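Local coordinates for HmuY protein (Prevotella intermedia, PDB 6R2H) that probably binds heme as a hemophore-like member of the HmuY family, the structure here being the heme-free form, at residues N164-K169 with Y187-K192; N82-M87 with A157-N162; Y20-T25 with P66-I71. All coordinates share one frame; numbering follows the deposited sequence.

Contact 1. Residues N164-K169 with Y187-K192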
loop_
_atom_site.group_PDB
_atom_site.type_symbol
_atom_site.label_atom_id
_atom_site.label_comp_id
_atom_site.label_asym_id
_atom_site.label_seq_id
_atom_site.Cartn_x
_atom_site.Cartn_y
_atom_site.Cartn_z
ATOM N N ASN A 164 8.009 -3.067 17.296
ATOM C CA ASN A 164 6.594 -2.743 17.377
ATOM C C ASN A 164 5.823 -3.701 16.475
ATOM O O ASN A 164 6.403 -4.419 15.655
ATOM C CB ASN A 164 6.291 -1.304 16.958
ATOM C CG ASN A 164 7.001 -0.281 17.811
ATOM O OD1 ASN A 164 7.219 -0.513 19.003
ATOM N ND2 ASN A 164 7.347 0.845 17.209
ATOM N N ALA A 165 4.501 -3.707 16.646
ATOM C CA ALA A 165 3.656 -4.609 15.894
ATOM C C ALA A 165 2.276 -3.974 15.749
ATOM O O ALA A 165 1.956 -3.016 16.463
ATOM C CB ALA A 165 3.601 -5.944 16.603
ATOM N N ALA A 166 1.473 -4.501 14.813
ATOM C CA ALA A 166 0.113 -4.007 14.656
ATOM C C ALA A 166 -0.835 -5.081 14.126
ATOM O O ALA A 166 -0.430 -6.017 13.435
ATOM C CB ALA A 166 0.116 -2.792 13.762
ATOM N N LEU A 167 -2.117 -4.903 14.445
ATOM C CA LEU A 167 -3.185 -5.744 13.933
ATOM C C LEU A 167 -4.199 -4.833 13.247
ATOM O O LEU A 167 -4.774 -3.946 13.885
ATOM C CB LEU A 167 -3.826 -6.482 15.113
ATOM C CG LEU A 167 -2.921 -7.416 15.920
ATOM C CD1 LEU A 167 -3.585 -7.735 17.248
ATOM C CD2 LEU A 167 -2.640 -8.701 15.148
ATOM N N ILE A 168 -4.406 -5.048 11.944
ATOM C CA ILE A 168 -5.103 -4.089 11.097
ATOM C C ILE A 168 -6.274 -4.795 10.415
ATOM O O ILE A 168 -6.102 -5.869 9.839
ATOM C CB ILE A 168 -4.130 -3.469 10.057
ATOM C CG1 ILE A 168 -2.902 -2.823 10.707
ATOM C CG2 ILE A 168 -4.827 -2.522 9.088
ATOM C CD1 ILE A 168 -1.745 -2.628 9.754
ATOM N N LYS A 169 -7.452 -4.165 10.440
ATOM C CA LYS A 169 -8.582 -4.642 9.661
ATOM C C LYS A 169 -9.069 -3.503 8.769
ATOM O O LYS A 169 -9.424 -2.440 9.272
ATOM C CB LYS A 169 -9.671 -5.161 10.606
ATOM C CG LYS A 169 -11.008 -5.526 9.971
ATOM C CD LYS A 169 -12.041 -5.889 11.013
ATOM C CE LYS A 169 -13.397 -6.226 10.430
ATOM N NZ LYS A 169 -13.297 -7.403 9.539
ATOM N N TYR A 187 -7.315 -0.528 13.744
ATOM C CA TYR A 187 -6.076 -1.192 14.100
ATOM C C TYR A 187 -5.763 -1.099 15.590
ATOM O O TYR A 187 -6.220 -0.201 16.290
ATOM C CB TYR A 187 -4.909 -0.581 13.329
ATOM C CG TYR A 187 -4.558 0.846 13.666
ATOM C CD1 TYR A 187 -5.265 1.897 13.105
ATOM C CD2 TYR A 187 -3.481 1.151 14.493
ATOM C CE1 TYR A 187 -4.922 3.211 13.367
ATOM C CE2 TYR A 187 -3.125 2.463 14.767
ATOM C CZ TYR A 187 -3.852 3.497 14.198
ATOM O OH TYR A 187 -3.532 4.803 14.450
ATOM N N LYS A 188 -4.933 -2.036 16.042
ATOM C CA LYS A 188 -4.377 -1.976 17.373
ATOM C C LYS A 188 -2.872 -1.889 17.201
ATOM O O LYS A 188 -2.299 -2.627 16.406
ATOM C CB LYS A 188 -4.738 -3.231 18.172
ATOM C CG LYS A 188 -6.222 -3.437 18.446
ATOM C CD LYS A 188 -6.479 -4.633 19.355
ATOM C CE LYS A 188 -7.947 -4.938 19.554
ATOM N NZ LYS A 188 -8.150 -6.183 20.327
ATOM N N PHE A 189 -2.254 -0.980 17.962
ATOM C CA PHE A 189 -0.813 -0.820 17.943
ATOM C C PHE A 189 -0.209 -1.483 19.179
ATOM O O PHE A 189 -0.728 -1.329 20.282
ATOM C CB PHE A 189 -0.439 0.655 17.805
ATOM C CG PHE A 189 1.031 0.886 17.568
ATOM C CD1 PHE A 189 1.599 0.570 16.346
ATOM C CD2 PHE A 189 1.846 1.400 18.567
ATOM C CE1 PHE A 189 2.952 0.775 16.130
ATOM C CE2 PHE A 189 3.201 1.583 18.356
ATOM C CZ PHE A 189 3.745 1.300 17.127
ATOM N N ILE A 190 0.883 -2.233 18.971
ATOM C CA ILE A 190 1.529 -2.996 20.023
ATOM C C ILE A 190 2.968 -2.511 20.151
ATOM O O ILE A 190 3.844 -2.935 19.391
ATOM C CB ILE A 190 1.450 -4.505 19.730
ATOM C CG1 ILE A 190 0.008 -4.927 19.424
ATOM C CG2 ILE A 190 2.082 -5.318 20.864
ATOM C CD1 ILE A 190 -0.181 -6.403 19.167
ATOM N N LYS A 191 3.196 -1.617 21.125
ATOM C CA LYS A 191 4.491 -0.985 21.286
ATOM C C LYS A 191 5.462 -1.966 21.931
ATOM O O LYS A 191 5.105 -2.631 22.902
ATOM C CB LYS A 191 4.358 0.286 22.125
ATOM C CG LYS A 191 5.695 0.950 22.410
ATOM C CD LYS A 191 5.691 2.462 22.343
ATOM C CE LYS A 191 7.087 3.009 22.118
ATOM N NZ LYS A 191 7.365 4.179 22.982
ATOM N N LYS A 192 6.681 -2.044 21.379
ATOM C CA LYS A 192 7.733 -2.892 21.923
ATOM C C LYS A 192 7.864 -2.623 23.420
ATOM O O LYS A 192 7.980 -1.465 23.808
ATOM C CB LYS A 192 9.043 -2.580 21.199
ATOM C CG LYS A 192 10.096 -3.678 21.250
ATOM C CD LYS A 192 11.258 -3.326 22.128
ATOM C CE LYS A 192 12.069 -2.173 21.581
ATOM N NZ LYS A 192 13.013 -1.666 22.607
#
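Four backbone hydrogen bonds tie Ala165 to Ile190 and Leu167 to Lys188, the two hydrogen-bonded pairs of an antiparallel ladder whose strands run at 177°. Ala166–Phe189 and Ile168–Tyr187 are the non-hydrogen-bonded pairs between and beyond them. One side-chain bond extends the ladder past its end: the amide oxygen OD1 of Asn164 takes the backbone N of Lys192 at 2.9 Å, almost straight (178°) and in the carbonyl plane. A chi1 of -60° sets Asn164 CG near both Lys192 N and Phe189 CZ, and the amide's other end, ND2, lies 3.6 Å from Phe189 CZ at the edge of the ring and donates to a glycerol.

Apolar contacts divide between the two faces. With Ala165 and Leu167, Ile190 packs on one face, its CB 4.1 Å from Ala165 CB and its CD1 4.1 Å from Leu167 CD1. On the other, Ile168 CG1 meets Tyr187 CB at 4.0 Å, while the Tyr187 ring leads away and its OH bonds to Leu23 O. Lys188 also leaves the contact, its NZ held by the carbonyls of Ile96 and Leu93. This is the pairing of a C-terminal beta hairpin, strands 165-174 and 181-190, within the large antiparallel sheet of the HmuY fold.

Contact 2. Residues N82-M87 with A157-N162; sequences NGEVLM and AVKFKN
Strands 83-87 and 157-160 run antiparallel at 161°, 4.6 Å apart at their closest, with Glu84–Lys159 and Leu86–Ala157 as hydrogen-bonded pairs and Gly83–Phe160 and Val85–Val158 as non-hydrogen-bonded ones. They are neighbours in the large antiparallel sheet of the HmuY fold although 69 residues separate the two segments, so the pairing is long-range and no hairpin. Each hydrogen-bonded pair is closed by two backbone bonds, and a fifth, from Lys161 N to Asn82 O (3.1 Å), carries the pairing beyond the strand ends.

On one face Val85 and Val158 run alongside each other in the same direction, with Val85 CG2 4.0 Å from Val158 CG1. Next to them the Phe160 ring passes Gly83, its CD1 3.9 Å from Gly83 CA. The valine face is buried further by Phe156 against Val85 and Ile168 against Val158.

The opposite face carries Leu86, Ala157 and the charged pair Glu84 and Lys159. The Glu84 and Lys159 chains meet loosely, Glu84 OE1 lying 4.0 Å from Lys159 CD, and the charged atoms stay apart. Lys159 turns at its last torsion (chi4 -90°), which places NZ where a water bridges the charges, donating to Glu84 OE1 at 3.0 Å and accepting from Lys159 NZ at 2.9 Å.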
loop_
_atom_site.group_PDB
_atom_site.type_symbol
_atom_site.label_atom_id
_atom_site.label_comp_id
_atom_site.label_asym_id
_atom_site.label_seq_id
_atom_site.Cartn_x
_atom_site.Cartn_y
_atom_site.Cartn_z
ATOM N N ASN A 82 10.240 -1.712 6.876
ATOM C CA ASN A 82 10.979 -2.820 7.455
ATOM C C ASN A 82 10.040 -3.728 8.272
ATOM O O ASN A 82 10.318 -4.062 9.430
ATOM C CB ASN A 82 12.226 -2.277 8.156
ATOM C CG ASN A 82 13.445 -3.173 8.066
ATOM O OD1 ASN A 82 13.473 -4.156 7.322
ATOM N ND2 ASN A 82 14.473 -2.833 8.828
ATOM N N GLY A 83 8.925 -4.141 7.651
ATOM C CA GLY A 83 7.919 -4.957 8.305
ATOM C C GLY A 83 7.664 -6.281 7.576
ATOM O O GLY A 83 8.010 -6.442 6.401
ATOM N N GLU A 84 7.053 -7.225 8.308
ATOM C CA GLU A 84 6.629 -8.502 7.772
ATOM C C GLU A 84 5.144 -8.657 8.058
ATOM O O GLU A 84 4.696 -8.279 9.137
ATOM C CB GLU A 84 7.395 -9.625 8.465
ATOM C CG GLU A 84 8.871 -9.657 8.132
ATOM C CD GLU A 84 9.635 -10.744 8.862
ATOM O OE1 GLU A 84 9.606 -10.755 10.122
ATOM O OE2 GLU A 84 10.245 -11.586 8.165
ATOM N N VAL A 85 4.403 -9.215 7.091
ATOM C CA VAL A 85 2.946 -9.209 7.133
ATOM C C VAL A 85 2.428 -10.644 7.013
ATOM O O VAL A 85 2.982 -11.453 6.265
ATOM C CB VAL A 85 2.342 -8.310 6.031
ATOM C CG1 VAL A 85 0.819 -8.338 6.018
ATOM C CG2 VAL A 85 2.851 -6.883 6.130
ATOM N N LEU A 86 1.361 -10.933 7.771
ATOM C CA LEU A 86 0.617 -12.170 7.646
ATOM C C LEU A 86 -0.864 -11.822 7.656
ATOM O O LEU A 86 -1.341 -11.221 8.613
ATOM C CB LEU A 86 0.948 -13.090 8.828
ATOM C CG LEU A 86 0.021 -14.304 8.947
ATOM C CD1 LEU A 86 0.347 -15.359 7.889
ATOM C CD2 LEU A 86 0.083 -14.902 10.348
ATOM N N MET A 87 -1.574 -12.212 6.593
ATOM C CA MET A 87 -3.021 -12.123 6.562
ATOM C C MET A 87 -3.583 -13.284 7.384
ATOM O O MET A 87 -3.500 -14.430 6.961
ATOM C CB MET A 87 -3.525 -12.198 5.119
ATOM C CG MET A 87 -5.015 -11.970 4.990
ATOM S SD MET A 87 -5.654 -12.056 3.292
ATOM C CE MET A 87 -5.156 -13.708 2.801
ATOM N N ALA A 157 -1.634 -9.100 10.434
ATOM C CA ALA A 157 -0.629 -8.973 11.477
ATOM C C ALA A 157 0.664 -8.444 10.865
ATOM O O ALA A 157 1.071 -8.918 9.810
ATOM C CB ALA A 157 -0.406 -10.320 12.119
ATOM N N VAL A 158 1.286 -7.454 11.531
ATOM C CA VAL A 158 2.508 -6.798 11.067
ATOM C C VAL A 158 3.531 -6.731 12.208
ATOM O O VAL A 158 3.234 -6.157 13.260
ATOM C CB VAL A 158 2.238 -5.384 10.506
ATOM C CG1 VAL A 158 3.332 -4.940 9.553
ATOM C CG2 VAL A 158 0.893 -5.288 9.813
ATOM N N LYS A 159 4.722 -7.314 11.969
ATOM C CA LYS A 159 5.885 -7.282 12.847
ATOM C C LYS A 159 6.910 -6.325 12.240
ATOM O O LYS A 159 7.257 -6.470 11.066
ATOM C CB LYS A 159 6.673 -8.595 12.742
ATOM C CG LYS A 159 6.246 -9.814 13.550
ATOM C CD LYS A 159 6.780 -11.086 12.883
ATOM C CE LYS A 159 6.908 -12.312 13.767
ATOM N NZ LYS A 159 8.251 -12.384 14.403
ATOM N N PHE A 160 7.433 -5.396 13.051
ATOM C CA PHE A 160 8.461 -4.478 12.577
ATOM C C PHE A 160 9.804 -4.804 13.232
ATOM O O PHE A 160 9.857 -5.208 14.394
ATOM C CB PHE A 160 8.054 -3.024 12.824
ATOM C CG PHE A 160 6.752 -2.615 12.181
ATOM C CD1 PHE A 160 6.686 -2.297 10.829
ATOM C CD2 PHE A 160 5.583 -2.554 12.935
ATOM C CE1 PHE A 160 5.471 -1.947 10.258
ATOM C CE2 PHE A 160 4.374 -2.196 12.360
ATOM C CZ PHE A 160 4.323 -1.877 11.022
ATOM N N LYS A 161 10.885 -4.590 12.468
ATOM C CA LYS A 161 12.265 -4.807 12.880
ATOM C C LYS A 161 12.566 -4.095 14.201
ATOM O O LYS A 161 13.437 -4.527 14.957
ATOM C CB LYS A 161 13.223 -4.319 11.783
ATOM C CG LYS A 161 14.695 -4.677 11.974
ATOM C CD LYS A 161 15.657 -3.725 11.292
ATOM C CE LYS A 161 15.814 -2.394 12.017
ATOM N NZ LYS A 161 16.589 -1.401 11.226
ATOM N N ASN A 162 11.852 -2.993 14.462
ATOM C CA ASN A 162 12.087 -2.178 15.638
ATOM C C ASN A 162 11.370 -2.778 16.846
ATOM O O ASN A 162 11.538 -2.287 17.960
ATOM C CB ASN A 162 11.659 -0.726 15.410
ATOM C CG ASN A 162 10.159 -0.563 15.278
ATOM O OD1 ASN A 162 9.396 -1.459 15.627
ATOM N ND2 ASN A 162 9.713 0.587 14.805
HETATM O O HOH W 1 10.415 -12.385 12.519
#

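Contact 3. Residues Y20-T25 with P66-I71; sequences YIDLET and PKKWDI. With GOL (glycerol), chain C.
Asp70 OD2 receives the backbone N of Leu23 at 2.6 Å through its anti lone pair, the shortest polar bond between 20-25 and 66-71. The other carboxylate oxygen, OD1, accepts from O1 of a glycerol at 2.8 Å; glycerol O2 lies between the carboxylates of Asp70 and Asp22, its bonds to them weak and unsettled. Asp22 OD1 comes within 3.5 Å of Asp70 OD2, and two like charges this close may raise the proton affinity of one carboxylate. Asp22 OD1 also takes Glu24 N, forming an Asx turn over Asp22-Glu24.

Further back, Ile21 O accepts Asp70 N at 2.8 Å and, weakly, Ile71 N, while Ile21 N donates to Ile71 O. Asp70 and Ile71 thus both face Ile21.

The edge of Tyr20 points at the indole face of Trp69, CD2 3.5 Å from Trp69 CD2 with the planes 77° apart: a T-shaped stack. Trp69 CG, between its backbone N and carbonyl carbon (chi1 66°), is thereby set alongside Tyr20. Pro66 CD lies over a face of the Tyr20 ring, 4.0 Å from its centroid, in a CH-pi contact. Leu23 packs onward against Phe185 and Phe189 of the large sheet. This is a classic beta bulge where strand 71-74 pairs with strand 17-21 in the smaller antiparallel sheet, beside a polar pocket that holds a glycerol, probably from the crystallisation liquor.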
loop_
_atom_site.group_PDB
_atom_site.type_symbol
_atom_site.label_atom_id
_atom_site.label_comp_id
_atom_site.label_asym_id
_atom_site.label_seq_id
_atom_site.Cartn_x
_atom_site.Cartn_y
_atom_site.Cartn_z
ATOM N N TYR A 20 2.058 8.037 3.881
ATOM C CA TYR A 20 2.926 7.369 4.839
ATOM C C TYR A 20 2.304 7.487 6.228
ATOM O O TYR A 20 2.107 8.598 6.722
ATOM C CB TYR A 20 4.337 7.965 4.794
ATOM C CG TYR A 20 5.079 7.728 3.501
ATOM C CD1 TYR A 20 4.925 8.590 2.424
ATOM C CD2 TYR A 20 5.935 6.645 3.348
ATOM C CE1 TYR A 20 5.605 8.381 1.231
ATOM C CE2 TYR A 20 6.627 6.425 2.164
ATOM C CZ TYR A 20 6.460 7.298 1.099
ATOM O OH TYR A 20 7.120 7.099 -0.079
ATOM N N ILE A 21 1.992 6.337 6.847
ATOM C CA ILE A 21 1.254 6.354 8.104
ATOM C C ILE A 21 2.140 5.936 9.268
ATOM O O ILE A 21 2.731 4.864 9.246
ATOM C CB ILE A 21 -0.011 5.490 8.028
ATOM C CG1 ILE A 21 -0.839 5.882 6.804
ATOM C CG2 ILE A 21 -0.809 5.614 9.321
ATOM C CD1 ILE A 21 -1.873 4.876 6.392
ATOM N N ASP A 22 2.194 6.799 10.285
ATOM C CA ASP A 22 2.775 6.459 11.574
ATOM C C ASP A 22 1.682 5.824 12.425
ATOM O O ASP A 22 0.764 6.510 12.867
ATOM C CB ASP A 22 3.320 7.702 12.277
ATOM C CG ASP A 22 3.959 7.412 13.619
ATOM O OD1 ASP A 22 3.789 6.290 14.140
ATOM O OD2 ASP A 22 4.667 8.314 14.118
ATOM N N LEU A 23 1.780 4.514 12.663
ATOM C CA LEU A 23 0.670 3.811 13.290
ATOM C C LEU A 23 0.548 4.213 14.760
ATOM O O LEU A 23 -0.550 4.220 15.313
ATOM C CB LEU A 23 0.821 2.299 13.090
ATOM C CG LEU A 23 0.371 1.779 11.718
ATOM C CD1 LEU A 23 0.581 0.285 11.606
ATOM C CD2 LEU A 23 -1.087 2.124 11.399
ATOM N N GLU A 24 1.686 4.593 15.361
ATOM C CA GLU A 24 1.758 4.945 16.771
ATOM C C GLU A 24 0.954 6.217 17.049
ATOM O O GLU A 24 0.236 6.279 18.036
ATOM C CB GLU A 24 3.223 5.068 17.197
ATOM C CG GLU A 24 3.427 5.238 18.691
ATOM C CD GLU A 24 4.895 5.262 19.095
ATOM O OE1 GLU A 24 5.746 5.566 18.227
ATOM O OE2 GLU A 24 5.191 4.964 20.269
ATOM N N THR A 25 1.049 7.211 16.159
ATOM C CA THR A 25 0.477 8.529 16.378
ATOM C C THR A 25 -0.811 8.711 15.576
ATOM O O THR A 25 -1.594 9.620 15.861
ATOM C CB THR A 25 1.478 9.629 16.006
ATOM O OG1 THR A 25 1.668 9.657 14.588
ATOM C CG2 THR A 25 2.801 9.479 16.727
ATOM N N PRO A 66 9.337 10.598 4.518
ATOM C CA PRO A 66 8.908 11.055 5.840
ATOM C C PRO A 66 9.623 10.296 6.955
ATOM O O PRO A 66 10.062 9.154 6.777
ATOM C CB PRO A 66 7.394 10.807 5.837
ATOM C CG PRO A 66 7.025 10.935 4.380
ATOM C CD PRO A 66 8.198 10.357 3.619
ATOM N N LYS A 67 9.738 10.974 8.100
ATOM C CA LYS A 67 10.696 10.621 9.129
ATOM C C LYS A 67 10.184 9.411 9.900
ATOM O O LYS A 67 10.952 8.512 10.227
ATOM C CB LYS A 67 10.844 11.786 10.113
ATOM C CG LYS A 67 11.562 13.033 9.611
ATOM C CD LYS A 67 13.035 12.834 9.362
ATOM C CE LYS A 67 13.679 14.108 8.857
ATOM N NZ LYS A 67 15.007 13.853 8.250
ATOM N N LYS A 68 8.884 9.437 10.204
ATOM C CA LYS A 68 8.241 8.433 11.029
ATOM C C LYS A 68 7.047 7.854 10.275
ATOM O O LYS A 68 6.033 8.530 10.093
ATOM C CB LYS A 68 7.879 9.022 12.399
ATOM C CG LYS A 68 9.058 9.088 13.364
ATOM C CD LYS A 68 8.807 9.899 14.614
ATOM C CE LYS A 68 10.095 10.367 15.265
ATOM N NZ LYS A 68 9.877 11.542 16.144
ATOM N N TRP A 69 7.179 6.588 9.861
ATOM C CA TRP A 69 6.080 5.873 9.239
ATOM C C TRP A 69 6.289 4.378 9.429
ATOM O O TRP A 69 7.414 3.935 9.619
ATOM C CB TRP A 69 5.939 6.255 7.752
ATOM C CG TRP A 69 7.100 5.836 6.894
ATOM C CD1 TRP A 69 8.315 6.453 6.773
ATOM C CD2 TRP A 69 7.162 4.680 6.036
ATOM N NE1 TRP A 69 9.119 5.775 5.896
ATOM C CE2 TRP A 69 8.437 4.683 5.426
ATOM C CE3 TRP A 69 6.265 3.651 5.720
ATOM C CZ2 TRP A 69 8.828 3.691 4.525
ATOM C CZ3 TRP A 69 6.647 2.679 4.819
ATOM C CH2 TRP A 69 7.918 2.697 4.234
ATOM N N ASP A 70 5.190 3.615 9.337
ATOM C CA ASP A 70 5.202 2.172 9.515
ATOM C C ASP A 70 4.755 1.488 8.227
ATOM O O ASP A 70 5.403 0.534 7.786
ATOM C CB ASP A 70 4.347 1.778 10.719
ATOM C CG ASP A 70 4.848 2.417 11.994
ATOM O OD1 ASP A 70 6.033 2.180 12.326
ATOM O OD2 ASP A 70 4.056 3.179 12.615
ATOM N N ILE A 71 3.636 1.979 7.663
ATOM C CA ILE A 71 3.073 1.456 6.426
ATOM C C ILE A 71 2.724 2.622 5.501
ATOM O O ILE A 71 2.532 3.757 5.954
ATOM C CB ILE A 71 1.859 0.527 6.661
ATOM C CG1 ILE A 71 0.652 1.278 7.234
ATOM C CG2 ILE A 71 2.250 -0.670 7.501
ATOM C CD1 ILE A 71 -0.606 0.450 7.416
HETATM C C1 GOL C . 7.239 3.414 14.940
HETATM O O1 GOL C . 6.278 2.368 15.074
HETATM C C2 GOL C . 6.587 4.777 14.804
HETATM O O2 GOL C . 6.432 5.148 13.431
HETATM C C3 GOL C . 7.299 5.868 15.580
HETATM O O3 GOL C . 8.680 5.967 15.242
#

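Contacts 1 and 2 belong to the same large sheet: strands 155-160 and 165-174 are adjacent in it, and Ala166 N probably bonds to Val158 O, so 83-87, 155-160, 165-174 and 181-190 run on as four neighbours. Contact 3 belongs to the smaller sheet and meets the large one mainly through side chains, packing against the aromatic residues of contact 1 and bringing Asp70 O up to Phe160 CE1 of contact 2. Contacts 1 and 3 are mostly buried, contact 2 only partly. Regular ladders dominate the first two; contact 3 relies on a bulge, carboxylates and aromatic packing. One glycerol bonds both Asn164 of contact 1 and Asp70 of contact 3.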